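Local coordinates for protein MavE (PDB 6PIR) that acts as a virulence effector of Legionella pneumophila, needed for remodelling of the bacterium's vacuole by the host endoplasmic reticulum and for evasion of lysosomes, at residues A[5-10]-A[95-100]; A[13-18]-A[121-126]. All blocks are in the same frame, centred on the assembly; numbering follows the deposited sequence.

Both contacts are made by helix 5-21, with helix 85-106 near its start and helix 115-134 further on, though each partner helix also touches it elsewhere. In contact 1 residues 5-10 cross helix 85-106; in contact 2 residues 13-18 run beside helix 115-134, the next helix in the chain. The centres lie 12 Å apart, and the two join directly where L98 CD2 packs on S14 CB at 3.9 Å. Along the chain the segments come in the order 5-10, 13-18, 95-100, 121-126, with helices 26-36 and 59-77 in between. The N-terminal helix is thereby built into the C-terminal part of this all-helical portion of MavE.

Contact 1 (A[5-10]-A[95-100]); sequences RFERNF and RNILLD
E7 faces I97 where helix 5-10 and helix 95-100 cross at -56°, their axes 9.6 Å apart and the CA atoms of this pair 7.4 Å apart. E7 touches chiefly with its stem: E7 CG lies 3.7 Å from I97 CD1, and CB and CD lie almost as near the same methyl. With chi1 at 54°, E7 CG stands between the backbone N and the carbonyl carbon, and with a bend at chi2 (97°) the chain crosses the isoleucine at about a right angle. E7 OE1 comes 4.0 Å from I97 CG2 and equally near CD1, so both methyls meet the glutamate. Isoleucine suits this place because it offers two methyls, CD1 and CG2, to a long aliphatic stem.

One turn on, F10 reaches the other helix with a single ring corner. Its CE2 is 4.1 Å from R95 CA, approached obliquely, and 4.2 Å from L98 CD2, which sits at the ring edge near its plane. The end of R95 leads away from helix 5-10; its side chain also touches Y45, in a sequence that matches the NPxY motif. V76, S77 and A94 also touch F10, so the buried ring packs against both helices 59-77 and 85-106. The contact between these segments is thus van der Waals packing, with the methylenes of a glutamate serving as apolar surface at a partly buried margin.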
loop_
_atom_site.group_PDB
_atom_site.type_symbol
_atom_site.label_atom_id
_atom_site.label_comp_id
_atom_site.label_asym_id
_atom_site.label_seq_id
_atom_site.Cartn_x
_atom_site.Cartn_y
_atom_site.Cartn_z
ATOM N N ARG A 5 15.696 -3.467 -6.792
ATOM C CA ARG A 5 15.605 -2.083 -6.353
ATOM C C ARG A 5 14.311 -1.420 -6.825
ATOM O O ARG A 5 13.745 -0.572 -6.112
ATOM C CB ARG A 5 16.819 -1.302 -6.815
ATOM C CG ARG A 5 16.960 -0.023 -6.056
ATOM C CD ARG A 5 18.217 0.703 -6.454
ATOM N NE ARG A 5 18.510 1.790 -5.525
ATOM N N PHE A 6 13.841 -1.747 -8.034
ATOM C CA PHE A 6 12.576 -1.137 -8.454
ATOM C C PHE A 6 11.479 -1.471 -7.460
ATOM O O PHE A 6 10.706 -0.593 -7.048
ATOM C CB PHE A 6 12.132 -1.561 -9.851
ATOM C CG PHE A 6 10.905 -0.787 -10.336
ATOM C CD1 PHE A 6 11.041 0.495 -10.858
ATOM C CD2 PHE A 6 9.616 -1.327 -10.215
ATOM C CE1 PHE A 6 9.910 1.221 -11.276
ATOM C CE2 PHE A 6 8.500 -0.620 -10.634
ATOM C CZ PHE A 6 8.646 0.651 -11.164
ATOM N N GLU A 7 11.350 -2.754 -7.111
ATOM C CA GLU A 7 10.251 -3.098 -6.232
ATOM C C GLU A 7 10.474 -2.517 -4.841
ATOM O O GLU A 7 9.510 -2.105 -4.197
ATOM C CB GLU A 7 9.996 -4.608 -6.203
ATOM C CG GLU A 7 11.206 -5.485 -5.869
ATOM C CD GLU A 7 11.287 -5.893 -4.410
ATOM O OE1 GLU A 7 10.508 -5.377 -3.547
ATOM O OE2 GLU A 7 12.191 -6.737 -4.135
ATOM N N ARG A 8 11.729 -2.411 -4.383
ATOM C CA ARG A 8 11.964 -1.828 -3.061
ATOM C C ARG A 8 11.586 -0.342 -3.011
ATOM O O ARG A 8 10.997 0.126 -2.026
ATOM C CB ARG A 8 13.410 -2.076 -2.630
ATOM C CG ARG A 8 13.542 -3.458 -2.009
ATOM C CD ARG A 8 14.930 -3.790 -1.557
ATOM N NE ARG A 8 15.777 -4.117 -2.687
ATOM C CZ ARG A 8 16.857 -3.425 -3.011
ATOM N NH1 ARG A 8 17.195 -2.382 -2.256
ATOM N NH2 ARG A 8 17.603 -3.805 -4.055
ATOM N N ASN A 9 11.930 0.420 -4.050
ATOM C CA ASN A 9 11.543 1.827 -4.089
ATOM C C ASN A 9 10.035 1.982 -4.205
ATOM O O ASN A 9 9.444 2.867 -3.566
ATOM C CB ASN A 9 12.238 2.538 -5.245
ATOM C CG ASN A 9 13.118 3.667 -4.774
ATOM O OD1 ASN A 9 12.679 4.814 -4.678
ATOM N ND2 ASN A 9 14.367 3.353 -4.489
ATOM N N PHE A 10 9.405 1.142 -5.039
ATOM C CA PHE A 10 7.958 1.162 -5.169
ATOM C C PHE A 10 7.290 0.911 -3.818
ATOM O O PHE A 10 6.304 1.570 -3.457
ATOM C CB PHE A 10 7.527 0.102 -6.165
ATOM C CG PHE A 10 6.087 0.192 -6.550
ATOM C CD1 PHE A 10 5.708 0.913 -7.679
ATOM C CD2 PHE A 10 5.112 -0.452 -5.811
ATOM C CE1 PHE A 10 4.359 1.006 -8.053
ATOM C CE2 PHE A 10 3.777 -0.364 -6.171
ATOM C CZ PHE A 10 3.401 0.365 -7.299
ATOM N N ARG A 95 3.965 -4.176 -7.799
ATOM C CA ARG A 95 2.623 -4.115 -7.257
ATOM C C ARG A 95 2.189 -5.496 -6.787
ATOM O O ARG A 95 1.580 -5.629 -5.720
ATOM C CB ARG A 95 1.696 -3.538 -8.328
ATOM C CG ARG A 95 0.252 -3.497 -7.995
ATOM C CD ARG A 95 -0.494 -2.921 -9.218
ATOM N NE ARG A 95 -0.501 -3.851 -10.338
ATOM C CZ ARG A 95 -0.099 -3.562 -11.579
ATOM N NH1 ARG A 95 -0.145 -4.499 -12.512
ATOM N NH2 ARG A 95 0.342 -2.348 -11.897
ATOM N N ASN A 96 2.560 -6.544 -7.523
ATOM C CA ASN A 96 2.250 -7.895 -7.079
ATOM C C ASN A 96 3.004 -8.209 -5.791
ATOM O O ASN A 96 2.490 -8.932 -4.948
ATOM C CB ASN A 96 2.590 -8.960 -8.132
ATOM C CG ASN A 96 1.649 -8.972 -9.360
ATOM O OD1 ASN A 96 0.527 -8.479 -9.322
ATOM N ND2 ASN A 96 2.102 -9.644 -10.424
ATOM N N ILE A 97 4.223 -7.697 -5.637
ATOM C CA ILE A 97 4.959 -7.926 -4.387
ATOM C C ILE A 97 4.284 -7.185 -3.248
ATOM O O ILE A 97 4.032 -7.757 -2.186
ATOM C CB ILE A 97 6.443 -7.533 -4.513
ATOM C CG1 ILE A 97 7.199 -8.546 -5.398
ATOM C CG2 ILE A 97 7.101 -7.497 -3.132
ATOM C CD1 ILE A 97 8.571 -8.076 -5.804
ATOM N N LEU A 98 3.905 -5.932 -3.487
ATOM C CA LEU A 98 3.138 -5.193 -2.490
ATOM C C LEU A 98 1.916 -5.996 -2.061
ATOM O O LEU A 98 1.762 -6.327 -0.886
ATOM C CB LEU A 98 2.758 -3.830 -3.052
ATOM C CG LEU A 98 1.884 -2.950 -2.131
ATOM C CD1 LEU A 98 2.618 -2.671 -0.790
ATOM C CD2 LEU A 98 1.550 -1.668 -2.847
ATOM N N LEU A 99 1.104 -6.431 -3.023
ATOM C CA LEU A 99 -0.154 -7.099 -2.705
ATOM C C LEU A 99 0.069 -8.476 -2.088
ATOM O O LEU A 99 -0.524 -8.810 -1.053
ATOM C CB LEU A 99 -0.982 -7.185 -3.991
ATOM C CG LEU A 99 -1.325 -5.780 -4.505
ATOM C CD1 LEU A 99 -1.921 -5.779 -5.929
ATOM C CD2 LEU A 99 -2.299 -5.125 -3.571
ATOM N N ASP A 100 0.923 -9.297 -2.703
ATOM C CA ASP A 100 1.020 -10.693 -2.332
ATOM C C ASP A 100 1.951 -10.881 -1.141
ATOM O O ASP A 100 1.709 -11.752 -0.295
ATOM C CB ASP A 100 1.525 -11.516 -3.527
ATOM C CG ASP A 100 0.589 -11.445 -4.739
ATOM O OD1 ASP A 100 -0.511 -10.876 -4.630
ATOM O OD2 ASP A 100 0.961 -11.955 -5.822
#

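Contact 2 (A[13-18]-A[121-126]); sequences NSLMFL and ENSSQI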
loop_
_atom_site.group_PDB
_atom_site.type_symbol
_atom_site.label_atom_id
_atom_site.label_comp_id
_atom_site.label_asym_id
_atom_site.label_seq_id
_atom_site.Cartn_x
_atom_site.Cartn_y
_atom_site.Cartn_z
ATOM N N ASN A 13 7.695 4.059 -1.478
ATOM C CA ASN A 13 6.787 5.171 -1.809
ATOM C C ASN A 13 5.335 4.815 -1.554
ATOM O O ASN A 13 4.516 5.680 -1.160
ATOM C CB ASN A 13 6.986 5.559 -3.261
ATOM C CG ASN A 13 8.296 6.229 -3.490
ATOM O OD1 ASN A 13 8.800 6.925 -2.613
ATOM N ND2 ASN A 13 8.851 6.050 -4.676
ATOM N N SER A 14 4.984 3.555 -1.811
ATOM C CA SER A 14 3.631 3.084 -1.550
ATOM C C SER A 14 3.314 3.121 -0.059
ATOM O O SER A 14 2.223 3.544 0.342
ATOM C CB SER A 14 3.504 1.675 -2.120
ATOM O OG SER A 14 3.646 1.725 -3.523
ATOM N N LEU A 15 4.263 2.676 0.769
ATOM C CA LEU A 15 4.097 2.740 2.205
ATOM C C LEU A 15 3.993 4.169 2.693
ATOM O O LEU A 15 3.177 4.452 3.572
ATOM C CB LEU A 15 5.253 2.015 2.893
ATOM C CG LEU A 15 5.266 0.536 2.588
ATOM C CD1 LEU A 15 6.434 -0.090 3.364
ATOM C CD2 LEU A 15 3.948 -0.126 2.896
ATOM N N MET A 16 4.773 5.086 2.117
ATOM C CA MET A 16 4.621 6.487 2.499
ATOM C C MET A 16 3.197 6.983 2.237
ATOM O O MET A 16 2.577 7.615 3.105
ATOM C CB MET A 16 5.652 7.337 1.767
ATOM C CG MET A 16 5.163 8.745 1.431
ATOM S SD MET A 16 6.188 9.320 0.110
ATOM C CE MET A 16 5.208 8.818 -1.275
ATOM N N PHE A 17 2.650 6.703 1.045
ATOM C CA PHE A 17 1.285 7.144 0.774
ATOM C C PHE A 17 0.271 6.422 1.654
ATOM O O PHE A 17 -0.710 7.032 2.084
ATOM C CB PHE A 17 0.910 6.946 -0.675
ATOM C CG PHE A 17 1.425 8.010 -1.585
ATOM C CD1 PHE A 17 1.095 9.352 -1.368
ATOM C CD2 PHE A 17 2.248 7.684 -2.631
ATOM C CE1 PHE A 17 1.572 10.333 -2.212
ATOM C CE2 PHE A 17 2.694 8.673 -3.504
ATOM C CZ PHE A 17 2.352 10.004 -3.271
ATOM N N LEU A 18 0.467 5.116 1.891
ATOM C CA LEU A 18 -0.402 4.369 2.797
ATOM C C LEU A 18 -0.453 5.031 4.165
ATOM O O LEU A 18 -1.530 5.245 4.739
ATOM C CB LEU A 18 0.095 2.918 2.932
ATOM C CG LEU A 18 -0.694 2.044 3.927
ATOM C CD1 LEU A 18 -2.168 1.852 3.559
ATOM C CD2 LEU A 18 0.024 0.648 4.100
ATOM N N GLU A 121 1.711 1.885 11.784
ATOM C CA GLU A 121 2.987 1.680 12.473
ATOM C C GLU A 121 3.791 0.529 11.866
ATOM O O GLU A 121 5.012 0.643 11.700
ATOM C CB GLU A 121 2.730 1.512 13.960
ATOM C CG GLU A 121 2.276 2.851 14.552
ATOM C CD GLU A 121 1.527 2.674 15.851
ATOM O OE1 GLU A 121 1.277 1.496 16.189
ATOM O OE2 GLU A 121 1.180 3.688 16.511
ATOM N N ASN A 122 3.129 -0.580 11.514
ATOM C CA ASN A 122 3.780 -1.645 10.755
ATOM C C ASN A 122 4.449 -1.058 9.515
ATOM O O ASN A 122 5.633 -1.292 9.250
ATOM C CB ASN A 122 2.756 -2.714 10.315
ATOM C CG ASN A 122 2.180 -3.548 11.479
ATOM O OD1 ASN A 122 2.736 -3.592 12.581
ATOM N ND2 ASN A 122 1.035 -4.208 11.228
ATOM N N SER A 123 3.700 -0.231 8.774
ATOM C CA SER A 123 4.197 0.370 7.549
ATOM C C SER A 123 5.406 1.250 7.820
ATOM O O SER A 123 6.410 1.174 7.106
ATOM C CB SER A 123 3.068 1.177 6.878
ATOM O OG SER A 123 3.516 1.715 5.657
ATOM N N SER A 124 5.327 2.105 8.842
ATOM C CA SER A 124 6.452 2.992 9.131
ATOM C C SER A 124 7.723 2.203 9.418
ATOM O O SER A 124 8.803 2.572 8.939
ATOM C CB SER A 124 6.128 3.905 10.307
ATOM O OG SER A 124 5.947 3.142 11.488
ATOM N N GLN A 125 7.616 1.116 10.200
ATOM C CA GLN A 125 8.803 0.302 10.523
ATOM C C GLN A 125 9.369 -0.379 9.282
ATOM O O GLN A 125 10.589 -0.357 9.043
ATOM C CB GLN A 125 8.454 -0.741 11.588
ATOM C CG GLN A 125 8.330 -0.160 12.997
ATOM C CD GLN A 125 9.688 0.129 13.608
ATOM O OE1 GLN A 125 10.403 -0.794 14.008
ATOM N NE2 GLN A 125 10.059 1.408 13.670
ATOM N N ILE A 126 8.495 -0.993 8.474
ATOM C CA ILE A 126 8.936 -1.671 7.253
ATOM C C ILE A 126 9.626 -0.687 6.304
ATOM O O ILE A 126 10.680 -0.987 5.716
ATOM C CB ILE A 126 7.730 -2.365 6.593
ATOM C CG1 ILE A 126 7.196 -3.508 7.465
ATOM C CG2 ILE A 126 8.013 -2.789 5.132
ATOM C CD1 ILE A 126 5.827 -4.027 6.981
#
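L15 and S123 bring helices 13-18 and 121-126 together, roughly antiparallel at a crossing angle of -149°, with axes 9.3 Å apart. Their CA atoms are 5.8 Å from one another, a closeness that the small serine permits. Followed outward, L15 begins with CB lying 3.3 Å from S123 OG. CG is next, 3.7 Å from the same oxygen. There the chain forks. Branch CD2 stays by the serine, also 3.3 Å from S123 OG, while CD1 passes along the partner helix to I126, where it meets CG2 at 3.6 Å and lies near the backbone O of S123. A chi1 of -64° puts L15 CG beside the backbone N, and chi2, near 180°, directs the fork to both residues; L15 and I126 cross at about a right angle, methyl against methyl.

S123 turns its OG anti to the backbone N (chi1 -177°), into this leucine surface. L18 adds CD2 on the same oxygen, 4.0 Å from S123 OG. A hydroxyl among leucines would be costly if it had no polar partner, but S123 OG is hydrogen-bonded to OE2 of E19, the residue directly after 13-18. Serine therefore suits the place twice over: it is small enough for close helices, and its hydroxyl, within the leucine packing, bonds to E19 and so ties helix 115-134 to helix 5-21.

Helix 85-106 borders the contact through L106, which touches L15, L18 and S123, and through Y102, against I126. V119 and R127, earlier and later on helix 115-134, extend the contact to L18 and L15 respectively. S14 and F17 of helix 5-21 pack on V76 of helix 59-77, so this pairing is one buried seam of an all-helical bundle.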